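PDB 5WUT: ULam111 from Flavobacterium sp., which hydrolyses glycosidic bonds in laminarin, a beta-1,3-glucan, as a glycoside hydrolase of family 16 with a beta-jelly roll fold. Local coordinates for residues 118-122 against 133-137; 147-151 against 181-185; 12-18 against 51-56. One frame throughout, in Å; residues are numbered along the deposited sequence.

Interaction 1: 118-122 against 133-137; sequences EIDIL and FTSLH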
ATOM      1  N   GLU A 118       8.652  16.653  13.899  1.00  7.71           N
ATOM      2  CA  GLU A 118       7.920  15.467  14.315  1.00  6.98           C
ATOM      3  C   GLU A 118       7.668  14.591  13.099  1.00  8.90           C
ATOM      4  O   GLU A 118       7.363  15.110  12.022  1.00 10.00           O
ATOM      5  CB  GLU A 118       6.595  15.868  14.975  1.00 11.24           C
ATOM      6  CG  GLU A 118       5.662  14.700  15.313  1.00  9.54           C
ATOM      7  CD  GLU A 118       4.359  15.135  15.976  1.00 11.23           C
ATOM      8  OE1 GLU A 118       4.300  16.242  16.554  1.00 13.34           O
ATOM      9  OE2 GLU A 118       3.386  14.368  15.922  1.00 10.39           O
ATOM     10  N   ILE A 119       7.802  13.278  13.270  1.00  9.14           N
ATOM     11  CA  ILE A 119       7.503  12.301  12.215  1.00  8.41           C
ATOM     12  C   ILE A 119       6.428  11.343  12.712  1.00  8.90           C
ATOM     13  O   ILE A 119       6.644  10.630  13.689  1.00  8.19           O
ATOM     14  CB  ILE A 119       8.750  11.470  11.796  1.00  8.84           C
ATOM     15  CG1 ILE A 119       9.966  12.373  11.573  1.00 10.10           C
ATOM     16  CG2 ILE A 119       8.417  10.595  10.549  1.00  9.25           C
ATOM     17  CD1 ILE A 119      11.251  11.609  11.337  1.00  7.54           C
ATOM     18  N   ASP A 120       5.270  11.334  12.050  1.00  8.38           N
ATOM     19  CA  ASP A 120       4.158  10.488  12.458  1.00  8.82           C
ATOM     20  C   ASP A 120       4.086   9.270  11.553  1.00 10.56           C
ATOM     21  O   ASP A 120       3.694   9.370  10.380  1.00  9.75           O
ATOM     22  CB  ASP A 120       2.835  11.249  12.400  1.00 10.04           C
ATOM     23  CG  ASP A 120       2.789  12.409  13.355  1.00 13.48           C
ATOM     24  OD1 ASP A 120       3.472  12.355  14.386  1.00 11.93           O
ATOM     25  OD2 ASP A 120       2.031  13.357  13.088  1.00 17.55           O
ATOM     26  N   ILE A 121       4.430   8.116  12.112  1.00  7.59           N
ATOM     27  CA  ILE A 121       4.640   6.912  11.310  1.00  7.39           C
ATOM     28  C   ILE A 121       3.440   5.955  11.345  1.00 10.00           C
ATOM     29  O   ILE A 121       2.954   5.524  10.298  1.00 10.10           O
ATOM     30  CB  ILE A 121       5.912   6.179  11.790  1.00  8.15           C
ATOM     31  CG1 ILE A 121       7.111   7.137  11.760  1.00  8.47           C
ATOM     32  CG2 ILE A 121       6.156   4.931  10.933  1.00  9.00           C
ATOM     33  CD1 ILE A 121       8.396   6.548  12.388  1.00 11.98           C
ATOM     34  N   LEU A 122       2.989   5.599  12.553  1.00  8.13           N
ATOM     35  CA  LEU A 122       1.735   4.881  12.741  1.00  9.45           C
ATOM     36  C   LEU A 122       0.775   5.871  13.368  1.00  9.09           C
ATOM     37  O   LEU A 122       1.030   6.358  14.459  1.00  9.38           O
ATOM     38  CB  LEU A 122       1.918   3.640  13.640  1.00 10.75           C
ATOM     39  CG  LEU A 122       0.721   2.718  13.957  1.00 10.70           C
ATOM     40  CD1 LEU A 122       1.270   1.461  14.593  1.00 11.88           C
ATOM     41  CD2 LEU A 122      -0.374   3.309  14.860  1.00 12.05           C
ATOM     42  N   PHE A 133      -2.841   7.569   8.879  1.00  9.97           N
ATOM     43  CA  PHE A 133      -2.305   8.882   8.539  1.00 11.24           C
ATOM     44  C   PHE A 133      -0.796   8.845   8.676  1.00 11.79           C
ATOM     45  O   PHE A 133      -0.289   8.193   9.582  1.00 11.92           O
ATOM     46  CB  PHE A 133      -2.904   9.960   9.449  1.00 15.03           C
ATOM     47  CG  PHE A 133      -4.408  10.012   9.420  1.00 17.68           C
ATOM     48  CD1 PHE A 133      -5.169   9.142  10.193  1.00 17.94           C
ATOM     49  CD2 PHE A 133      -5.061  10.934   8.623  1.00 19.57           C
ATOM     50  CE1 PHE A 133      -6.557   9.186  10.159  1.00 19.07           C
ATOM     51  CE2 PHE A 133      -6.449  10.980   8.589  1.00 20.27           C
ATOM     52  CZ  PHE A 133      -7.190  10.106   9.360  1.00 22.45           C
ATOM     53  N   THR A 134      -0.090   9.501   7.758  1.00  9.19           N
ATOM     54  CA  THR A 134       1.363   9.659   7.829  1.00  8.13           C
ATOM     55  C   THR A 134       1.644  11.134   7.637  1.00 10.74           C
ATOM     56  O   THR A 134       1.144  11.726   6.681  1.00  9.70           O
ATOM     57  CB  THR A 134       2.092   8.832   6.764  1.00  9.17           C
ATOM     58  OG1 THR A 134       1.556   9.149   5.472  1.00 10.22           O
ATOM     59  CG2 THR A 134       1.901   7.353   7.027  1.00 10.59           C
ATOM     60  N   SER A 135       2.410  11.732   8.554  1.00  9.86           N
ATOM     61  CA  SER A 135       2.514  13.190   8.632  1.00  9.88           C
ATOM     62  C   SER A 135       3.852  13.678   9.139  1.00 10.55           C
ATOM     63  O   SER A 135       4.607  12.937   9.782  1.00 10.29           O
ATOM     64  CB  SER A 135       1.440  13.773   9.555  1.00 11.54           C
ATOM     65  OG  SER A 135       0.185  13.135   9.403  1.00 14.07           O
ATOM     66  N   LEU A 136       4.091  14.960   8.882  1.00  8.47           N
ATOM     67  CA  LEU A 136       5.215  15.719   9.446  1.00  9.11           C
ATOM     68  C   LEU A 136       4.670  16.959  10.139  1.00  9.30           C
ATOM     69  O   LEU A 136       3.707  17.541   9.670  1.00 10.40           O
ATOM     70  CB  LEU A 136       6.211  16.159   8.374  1.00  8.97           C
ATOM     71  CG  LEU A 136       7.045  15.114   7.632  1.00 12.71           C
ATOM     72  CD1 LEU A 136       7.663  14.057   8.534  1.00 12.13           C
ATOM     73  CD2 LEU A 136       6.210  14.490   6.549  1.00 13.16           C
ATOM     74  N   HIS A 137       5.289  17.349  11.251  1.00  9.13           N
ATOM     75  CA  HIS A 137       5.012  18.636  11.886  1.00 11.72           C
ATOM     76  C   HIS A 137       6.322  19.383  12.022  1.00 10.66           C
ATOM     77  O   HIS A 137       7.332  18.815  12.462  1.00 10.88           O
ATOM     78  CB  HIS A 137       4.369  18.464  13.258  1.00 11.03           C
ATOM     79  CG  HIS A 137       3.058  17.763  13.207  1.00 11.86           C
ATOM     80  ND1 HIS A 137       1.855  18.433  13.239  1.00 12.95           N
ATOM     81  CD2 HIS A 137       2.759  16.450  13.085  1.00 10.58           C
ATOM     82  CE1 HIS A 137       0.869  17.558  13.159  1.00 16.10           C
ATOM     83  NE2 HIS A 137       1.392  16.348  13.061  1.00 12.54           N
TER
HETATM   84  O   HOH W   1      -0.549  12.583  11.887  1.00 28.37           O
HETATM   85  O   HOH W   2       0.069   5.473   9.815  1.00  9.93           O
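Two acid groups lie unusually close: E118 OE2 is 2.5 Å from D120 OD1, so one probably holds a proton. They belong to the E-x-D-x-x-E signature of family 16, here E118 to E123, on an antiparallel hairpin of the jelly roll. The first glutamate is the family's nucleophile and the last the general acid/base, so E118 and E123 probably have these roles. I121 and L122 form a classic bulge opposite F101. From E118 to D120 the pairing with 135-137 is regular: H137 N donates to E118 O (3.1 Å) and D120 N to S135 O (2.9 Å). Beyond it water 2 bridges I121 O and F133 O. On the core face I119 CG2 meets L136 CD1 at 4.1 Å. The other face is polar. H137 ND1 bonds to G143, and E118 OE1 to W113. D120 OD2 lies at the edge of the H137 ring, 3.1 Å from NE2. Water 1 donates to D120 OD2 (2.9 Å) and bonds S135 OG (2.6 Å), which also bonds T148.

Interaction 2: 147-151 against 181-185; sequences NTKRT and VYTFN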
ATOM      1  N   ASN A 147       1.403  18.718   5.502  1.00 12.15           N
ATOM      2  CA  ASN A 147       2.294  17.631   5.092  1.00 11.15           C
ATOM      3  C   ASN A 147       1.822  16.331   5.731  1.00 12.43           C
ATOM      4  O   ASN A 147       2.345  15.837   6.749  1.00 11.03           O
ATOM      5  CB  ASN A 147       3.753  17.959   5.428  1.00  8.78           C
ATOM      6  CG  ASN A 147       4.247  19.174   4.668  1.00 11.57           C
ATOM      7  OD1 ASN A 147       4.075  19.263   3.447  1.00 14.66           O
ATOM      8  ND2 ASN A 147       4.815  20.129   5.380  1.00 10.94           N
ATOM      9  N   THR A 148       0.775  15.797   5.120  1.00 10.44           N
ATOM     10  CA  THR A 148       0.080  14.646   5.644  1.00 10.48           C
ATOM     11  C   THR A 148      -0.594  13.904   4.502  1.00 11.38           C
ATOM     12  O   THR A 148      -0.845  14.459   3.429  1.00 14.13           O
ATOM     13  CB  THR A 148      -0.964  15.049   6.719  1.00 12.66           C
ATOM     14  OG1 THR A 148      -1.491  13.882   7.349  1.00 12.90           O
ATOM     15  CG2 THR A 148      -2.117  15.886   6.138  1.00 13.51           C
ATOM     16  N   LYS A 149      -0.830  12.624   4.723  1.00 11.83           N
ATOM     17  CA  LYS A 149      -1.533  11.803   3.755  1.00 12.59           C
ATOM     18  C   LYS A 149      -2.442  10.841   4.491  1.00 11.92           C
ATOM     19  O   LYS A 149      -2.014  10.197   5.437  1.00 12.34           O
ATOM     20  CB  LYS A 149      -0.549  11.031   2.880  1.00 11.91           C
ATOM     21  CG  LYS A 149      -1.207  10.118   1.846  1.00 20.52           C
ATOM     22  CD  LYS A 149      -1.714  10.901   0.651  1.00 25.88           C
ATOM     23  CE  LYS A 149      -1.938   9.984  -0.551  1.00 27.48           C
ATOM     24  NZ  LYS A 149      -3.192   9.183  -0.403  1.00 30.69           N
ATOM     25  N   ARG A 150      -3.694  10.751   4.057  1.00 11.59           N
ATOM     26  CA  ARG A 150      -4.636   9.768   4.560  1.00 12.30           C
ATOM     27  C   ARG A 150      -4.676   8.595   3.582  1.00 15.02           C
ATOM     28  O   ARG A 150      -4.933   8.773   2.385  1.00 13.93           O
ATOM     29  CB  ARG A 150      -6.029  10.391   4.704  1.00 16.19           C
ATOM     30  CG  ARG A 150      -7.135   9.457   5.169  1.00 24.85           C
ATOM     31  CD  ARG A 150      -8.490  10.084   4.846  1.00 30.70           C
ATOM     32  NE  ARG A 150      -8.550  11.470   5.308  1.00 34.44           N
ATOM     33  CZ  ARG A 150      -9.021  11.859   6.488  1.00 35.26           C
ATOM     34  NH1 ARG A 150      -9.483  10.967   7.350  1.00 36.34           N
ATOM     35  NH2 ARG A 150      -9.027  13.149   6.804  1.00 38.67           N
ATOM     36  N   THR A 151      -4.413   7.399   4.092  1.00 12.33           N
ATOM     37  CA  THR A 151      -4.373   6.206   3.258  1.00 11.44           C
ATOM     38  C   THR A 151      -5.457   5.231   3.670  1.00 12.18           C
ATOM     39  O   THR A 151      -5.546   4.833   4.826  1.00 11.08           O
ATOM     40  CB  THR A 151      -2.995   5.512   3.330  1.00 10.83           C
ATOM     41  OG1 THR A 151      -1.982   6.433   2.915  1.00 13.42           O
ATOM     42  CG2 THR A 151      -2.950   4.289   2.421  1.00 13.06           C
ATOM     43  N   VAL A 181       3.391   5.010   0.563  1.00  8.30           N
ATOM     44  CA  VAL A 181       2.099   5.708   0.571  1.00 10.56           C
ATOM     45  C   VAL A 181       2.214   7.229   0.553  1.00 12.01           C
ATOM     46  O   VAL A 181       1.241   7.914   0.221  1.00 11.77           O
ATOM     47  CB  VAL A 181       1.242   5.305   1.782  1.00 11.07           C
ATOM     48  CG1 VAL A 181       0.929   3.826   1.718  1.00 10.67           C
ATOM     49  CG2 VAL A 181       1.937   5.671   3.106  1.00 12.85           C
ATOM     50  N   TYR A 182       3.386   7.758   0.901  1.00  9.58           N
ATOM     51  CA  TYR A 182       3.554   9.205   1.035  1.00  9.05           C
ATOM     52  C   TYR A 182       5.035   9.566   1.006  1.00  9.50           C
ATOM     53  O   TYR A 182       5.862   8.869   1.604  1.00  9.03           O
ATOM     54  CB  TYR A 182       2.905   9.713   2.339  1.00  9.56           C
ATOM     55  CG  TYR A 182       3.118  11.184   2.640  1.00 10.25           C
ATOM     56  CD1 TYR A 182       2.802  12.170   1.703  1.00 11.64           C
ATOM     57  CD2 TYR A 182       3.601  11.588   3.878  1.00  9.47           C
ATOM     58  CE1 TYR A 182       3.010  13.517   1.981  1.00 11.22           C
ATOM     59  CE2 TYR A 182       3.793  12.932   4.169  1.00 10.20           C
ATOM     60  CZ  TYR A 182       3.494  13.885   3.222  1.00 11.76           C
ATOM     61  OH  TYR A 182       3.719  15.215   3.520  1.00 13.09           O
ATOM     62  N   THR A 183       5.359  10.657   0.318  1.00  9.33           N
ATOM     63  CA  THR A 183       6.725  11.151   0.253  1.00  8.68           C
ATOM     64  C   THR A 183       6.759  12.651   0.531  1.00 11.38           C
ATOM     65  O   THR A 183       5.973  13.414  -0.031  1.00 13.55           O
ATOM     66  CB  THR A 183       7.364  10.885  -1.127  1.00  9.66           C
ATOM     67  OG1 THR A 183       7.453   9.474  -1.358  1.00 11.71           O
ATOM     68  CG2 THR A 183       8.751  11.500  -1.194  1.00 12.36           C
ATOM     69  N   PHE A 184       7.656  13.071   1.414  1.00 10.99           N
ATOM     70  CA  PHE A 184       7.886  14.491   1.656  1.00  9.29           C
ATOM     71  C   PHE A 184       9.317  14.781   1.240  1.00  9.61           C
ATOM     72  O   PHE A 184      10.269  14.192   1.768  1.00 11.16           O
ATOM     73  CB  PHE A 184       7.632  14.852   3.131  1.00 12.26           C
ATOM     74  CG  PHE A 184       7.848  16.310   3.464  1.00 12.48           C
ATOM     75  CD1 PHE A 184       7.110  17.297   2.832  1.00 13.05           C
ATOM     76  CD2 PHE A 184       8.764  16.679   4.443  1.00 12.67           C
ATOM     77  CE1 PHE A 184       7.302  18.641   3.146  1.00 13.08           C
ATOM     78  CE2 PHE A 184       8.961  18.016   4.768  1.00 14.98           C
ATOM     79  CZ  PHE A 184       8.224  18.997   4.120  1.00 15.09           C
ATOM     80  N   ASN A 185       9.461  15.652   0.249  1.00 11.75           N
ATOM     81  CA  ASN A 185      10.763  15.996  -0.295  1.00 13.45           C
ATOM     82  C   ASN A 185      10.748  17.439  -0.755  1.00 17.36           C
ATOM     83  O   ASN A 185      10.654  17.717  -1.952  1.00 23.05           O
ATOM     84  CB  ASN A 185      11.120  15.062  -1.459  1.00 13.59           C
ATOM     85  CG  ASN A 185      12.514  15.312  -2.010  1.00 20.98           C
ATOM     86  OD1 ASN A 185      13.162  16.302  -1.673  1.00 25.55           O
ATOM     87  ND2 ASN A 185      12.981  14.407  -2.864  1.00 27.04           N
TER
HETATM   88  O   HOH W   3       3.386  17.106   1.699  1.00 14.77           O
HETATM   89  O   HOH W   4      -1.723   6.950   0.287  1.00 22.80           O
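Y182 lays one face of its ring over the backbone at T148 O, and K149 CB comes within 3.7 Å of Y182 CG. The two strands run antiparallel (173°) but are not paired: their axes are 7.5 Å apart and no direct hydrogen bond joins them. They belong to two facing layers of the jelly-roll sandwich. Strand 148-152 pairs with 131-137, and 179-184 pairs with 172-176. Side chains fill the gap. V181 and Y182 form a classic beta bulge against F174, and both CA-to-CB bonds point toward 147-151. T151 OG1 lies 3.6 Å from V181 CB, and I179 of the second subunit packs on both residues. At the other end N147 CB sits over a face of the F184 ring, with N147 OD1 3.3 Å from F184 CE1. Water 3 links N147 OD1 (2.9 Å) to Y182 OH (2.6 Å). Water 4 joins K149 NZ (2.8 Å), T151 OG1 (2.7 Å) and V181 O (3.1 Å). The polar link is thus carried by water.

Interaction 3: 12-18 against 51-56; sequences HFNGKEL and MENGKL
This is a loop-on-hairpin packing contact at the periphery of the fold, with no direct hydrogen bond between the segments. Loop 12-18 follows strand 7-11 and packs along one side of the hairpin of strands 49-52 and 55-63, on M51, G54 and L56. The nearest CA pairs are F13-K55 (5.6 Å), N14-G54 (4.6 Å) and K16-M51 (6.0 Å). F13 has left-handed backbone angles (51/41), chi1 m and chi2 -58°, and its CA-to-CB bond points toward the hairpin. L56, rotamer tp, places CB 3.6 Å from the centroid of the F13 ring, 10° off the normal, a CH-pi contact. The two-residue hairpin has a type I' turn from E52 to K55, with positive phi at N53 (59/37) and G54 (76/15). E52 N to K55 O (2.9 Å) and K55 N to E52 O (3.0 Å) close it. M51, in the mmm rotamer, curls into the loop. M51 CE touches F13 CB (3.5 Å), and M51 CB meets G15 O (3.4 Å). Water 5 accepts from M51 N (3.0 Å).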
ATOM      1  N   HIS A  12      12.914  -5.734  20.468  1.00 15.29           N
ATOM      2  CA  HIS A  12      12.134  -6.954  20.240  1.00 16.34           C
ATOM      3  C   HIS A  12      10.954  -7.085  21.205  1.00 13.80           C
ATOM      4  O   HIS A  12      10.096  -7.943  21.021  1.00 16.02           O
ATOM      5  CB  HIS A  12      13.004  -8.213  20.396  1.00 20.86           C
ATOM      6  CG  HIS A  12      14.174  -8.299  19.460  1.00 23.34           C
ATOM      7  ND1 HIS A  12      15.364  -7.636  19.679  1.00 28.72           N
ATOM      8  CD2 HIS A  12      14.357  -9.032  18.336  1.00 24.70           C
ATOM      9  CE1 HIS A  12      16.217  -7.929  18.712  1.00 25.18           C
ATOM     10  NE2 HIS A  12      15.631  -8.778  17.884  1.00 26.82           N
ATOM     11  N   PHE A  13      10.972  -6.273  22.261  1.00 13.08           N
ATOM     12  CA  PHE A  13       9.998  -6.361  23.360  1.00 12.47           C
ATOM     13  C   PHE A  13       9.887  -7.786  23.915  1.00 18.64           C
ATOM     14  O   PHE A  13       8.793  -8.266  24.237  1.00 20.04           O
ATOM     15  CB  PHE A  13       8.618  -5.841  22.914  1.00 15.06           C
ATOM     16  CG  PHE A  13       8.581  -4.352  22.679  1.00 13.19           C
ATOM     17  CD1 PHE A  13       8.920  -3.460  23.691  1.00 13.28           C
ATOM     18  CD2 PHE A  13       8.223  -3.842  21.430  1.00 13.32           C
ATOM     19  CE1 PHE A  13       8.894  -2.087  23.481  1.00 13.62           C
ATOM     20  CE2 PHE A  13       8.188  -2.469  21.209  1.00 12.22           C
ATOM     21  CZ  PHE A  13       8.530  -1.588  22.228  1.00 14.74           C
ATOM     22  N   ASN A  14      11.034  -8.447  24.045  1.00 19.97           N
ATOM     23  CA  ASN A  14      11.070  -9.838  24.493  1.00 20.50           C
ATOM     24  C   ASN A  14      11.368  -9.987  25.979  1.00 22.59           C
ATOM     25  O   ASN A  14      11.318 -11.095  26.511  1.00 27.48           O
ATOM     26  CB  ASN A  14      12.115 -10.631  23.698  1.00 24.45           C
ATOM     27  CG  ASN A  14      11.582 -11.145  22.378  1.00 26.21           C
ATOM     28  OD1 ASN A  14      10.378 -11.353  22.210  1.00 28.77           O
ATOM     29  ND2 ASN A  14      12.490 -11.355  21.419  1.00 28.10           N
ATOM     30  N   GLY A  15      11.692  -8.887  26.649  1.00 19.59           N
ATOM     31  CA  GLY A  15      12.000  -8.938  28.068  1.00 21.56           C
ATOM     32  C   GLY A  15      10.786  -9.209  28.951  1.00 24.37           C
ATOM     33  O   GLY A  15       9.654  -9.229  28.464  1.00 23.87           O
ATOM     34  N   LYS A  16      11.003  -9.413  30.252  1.00 25.18           N
ATOM     35  CA  LYS A  16       9.870  -9.521  31.165  1.00 24.25           C
ATOM     36  C   LYS A  16       9.314  -8.150  31.498  1.00 23.02           C
ATOM     37  O   LYS A  16       8.171  -8.026  31.923  1.00 25.88           O
ATOM     38  CB  LYS A  16      10.235 -10.216  32.480  1.00 32.31           C
ATOM     39  CG  LYS A  16      10.907 -11.565  32.388  1.00 32.83           C
ATOM     40  CD  LYS A  16      10.536 -12.356  33.645  1.00 35.08           C
ATOM     41  CE  LYS A  16      11.495 -13.492  33.924  1.00 34.50           C
ATOM     42  NZ  LYS A  16      12.850 -13.234  33.383  1.00 35.53           N
ATOM     43  N   GLU A  17      10.130  -7.118  31.320  1.00 20.62           N
ATOM     44  CA  GLU A  17       9.668  -5.763  31.555  1.00 18.77           C
ATOM     45  C   GLU A  17      10.273  -4.836  30.517  1.00 17.89           C
ATOM     46  O   GLU A  17      11.237  -5.190  29.833  1.00 18.15           O
ATOM     47  CB  GLU A  17      10.000  -5.278  32.972  1.00 24.66           C
ATOM     48  CG  GLU A  17      11.468  -5.231  33.339  1.00 28.95           C
ATOM     49  CD  GLU A  17      11.681  -4.913  34.820  1.00 37.49           C
ATOM     50  OE1 GLU A  17      10.914  -5.428  35.664  1.00 41.10           O
ATOM     51  OE2 GLU A  17      12.602  -4.126  35.134  1.00 42.81           O
ATOM     52  N   LEU A  18       9.692  -3.653  30.393  1.00 17.16           N
ATOM     53  CA  LEU A  18      10.230  -2.630  29.509  1.00 17.87           C
ATOM     54  C   LEU A  18      11.633  -2.258  29.957  1.00 16.96           C
ATOM     55  O   LEU A  18      11.871  -2.049  31.140  1.00 17.55           O
ATOM     56  CB  LEU A  18       9.324  -1.397  29.524  1.00 15.97           C
ATOM     57  CG  LEU A  18       9.546  -0.341  28.445  1.00 15.34           C
ATOM     58  CD1 LEU A  18       9.122  -0.903  27.104  1.00 15.88           C
ATOM     59  CD2 LEU A  18       8.720   0.898  28.774  1.00 16.74           C
ATOM     60  N   MET A  51       4.376  -6.902  29.056  1.00 17.63           N
ATOM     61  CA  MET A  51       5.137  -7.621  28.042  1.00 17.81           C
ATOM     62  C   MET A  51       4.570  -9.024  27.951  1.00 19.88           C
ATOM     63  O   MET A  51       4.616  -9.784  28.916  1.00 21.87           O
ATOM     64  CB  MET A  51       6.628  -7.655  28.380  1.00 17.46           C
ATOM     65  CG  MET A  51       7.143  -6.343  28.938  1.00 22.42           C
ATOM     66  SD  MET A  51       7.170  -5.044  27.690  1.00 27.71           S
ATOM     67  CE  MET A  51       7.967  -5.907  26.361  1.00 23.27           C
ATOM     68  N   GLU A  52       3.996  -9.349  26.802  1.00 18.36           N
ATOM     69  CA  GLU A  52       3.271 -10.602  26.623  1.00 19.68           C
ATOM     70  C   GLU A  52       3.513 -11.215  25.250  1.00 22.12           C
ATOM     71  O   GLU A  52       3.226 -10.586  24.242  1.00 17.73           O
ATOM     72  CB  GLU A  52       1.776 -10.367  26.830  1.00 26.22           C
ATOM     73  CG  GLU A  52       0.917 -11.607  26.719  1.00 30.42           C
ATOM     74  CD  GLU A  52      -0.550 -11.286  26.890  1.00 36.42           C
ATOM     75  OE1 GLU A  52      -1.131 -10.652  25.982  1.00 35.51           O
ATOM     76  OE2 GLU A  52      -1.121 -11.653  27.938  1.00 41.31           O
ATOM     77  N   ASN A  53       4.048 -12.432  25.221  1.00 26.48           N
ATOM     78  CA  ASN A  53       4.189 -13.186  23.976  1.00 26.50           C
ATOM     79  C   ASN A  53       5.046 -12.435  22.951  1.00 22.17           C
ATOM     80  O   ASN A  53       4.760 -12.458  21.750  1.00 25.43           O
ATOM     81  CB  ASN A  53       2.805 -13.499  23.392  1.00 24.31           C
ATOM     82  CG  ASN A  53       2.849 -14.546  22.290  1.00 36.69           C
ATOM     83  OD1 ASN A  53       3.664 -15.468  22.326  1.00 39.34           O
ATOM     84  ND2 ASN A  53       1.969 -14.402  21.301  1.00 38.79           N
ATOM     85  N   GLY A  54       6.080 -11.753  23.440  1.00 20.12           N
ATOM     86  CA  GLY A  54       6.997 -11.013  22.590  1.00 20.84           C
ATOM     87  C   GLY A  54       6.447  -9.694  22.074  1.00 18.00           C
ATOM     88  O   GLY A  54       6.989  -9.111  21.139  1.00 18.46           O
ATOM     89  N   LYS A  55       5.360  -9.223  22.672  1.00 16.48           N
ATOM     90  CA  LYS A  55       4.777  -7.933  22.308  1.00 16.26           C
ATOM     91  C   LYS A  55       4.743  -6.995  23.504  1.00 17.28           C
ATOM     92  O   LYS A  55       4.507  -7.431  24.636  1.00 15.64           O
ATOM     93  CB  LYS A  55       3.343  -8.097  21.776  1.00 17.39           C
ATOM     94  CG  LYS A  55       3.177  -8.446  20.288  1.00 23.86           C
ATOM     95  CD  LYS A  55       3.872  -9.724  19.922  1.00 24.35           C
ATOM     96  CE  LYS A  55       3.429 -10.239  18.573  1.00 19.53           C
ATOM     97  NZ  LYS A  55       3.442 -11.713  18.606  1.00 24.03           N
ATOM     98  N   LEU A  56       4.951  -5.708  23.244  1.00 13.44           N
ATOM     99  CA  LEU A  56       4.510  -4.675  24.172  1.00 12.37           C
ATOM    100  C   LEU A  56       3.004  -4.506  23.991  1.00  9.86           C
ATOM    101  O   LEU A  56       2.536  -4.231  22.890  1.00 11.98           O
ATOM    102  CB  LEU A  56       5.241  -3.344  23.930  1.00 13.73           C
ATOM    103  CG  LEU A  56       4.634  -2.122  24.642  1.00 11.51           C
ATOM    104  CD1 LEU A  56       4.797  -2.233  26.167  1.00 14.59           C
ATOM    105  CD2 LEU A  56       5.272  -0.848  24.133  1.00 10.60           C
TER
HETATM  106  O   HOH W   5       4.863  -7.450  31.938  1.00 24.02           O

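Overall arrangement
Interactions 1 and 2 are neighbours, with centres 9 Å apart. Strand 131-137 of the first pairs with strand 148-152 of the second: L136 N lies 2.9 Å from N147 O, and S135 OG lies 2.8 Å from T148 OG1, both probable hydrogen bonds. Interaction 1 is buried and holds two strands of one layer by backbone bonds. It carries E118, the probable nucleophile; the probable acid/base E123 follows directly after segment 118-122. Interaction 2 is a surface contact that spans two layers with aromatic side chains and waters, next to the second subunit. Interaction 3 is only partly buried and mostly apolar. Its centre is about 31 Å from that of interaction 2, across the chain's centre.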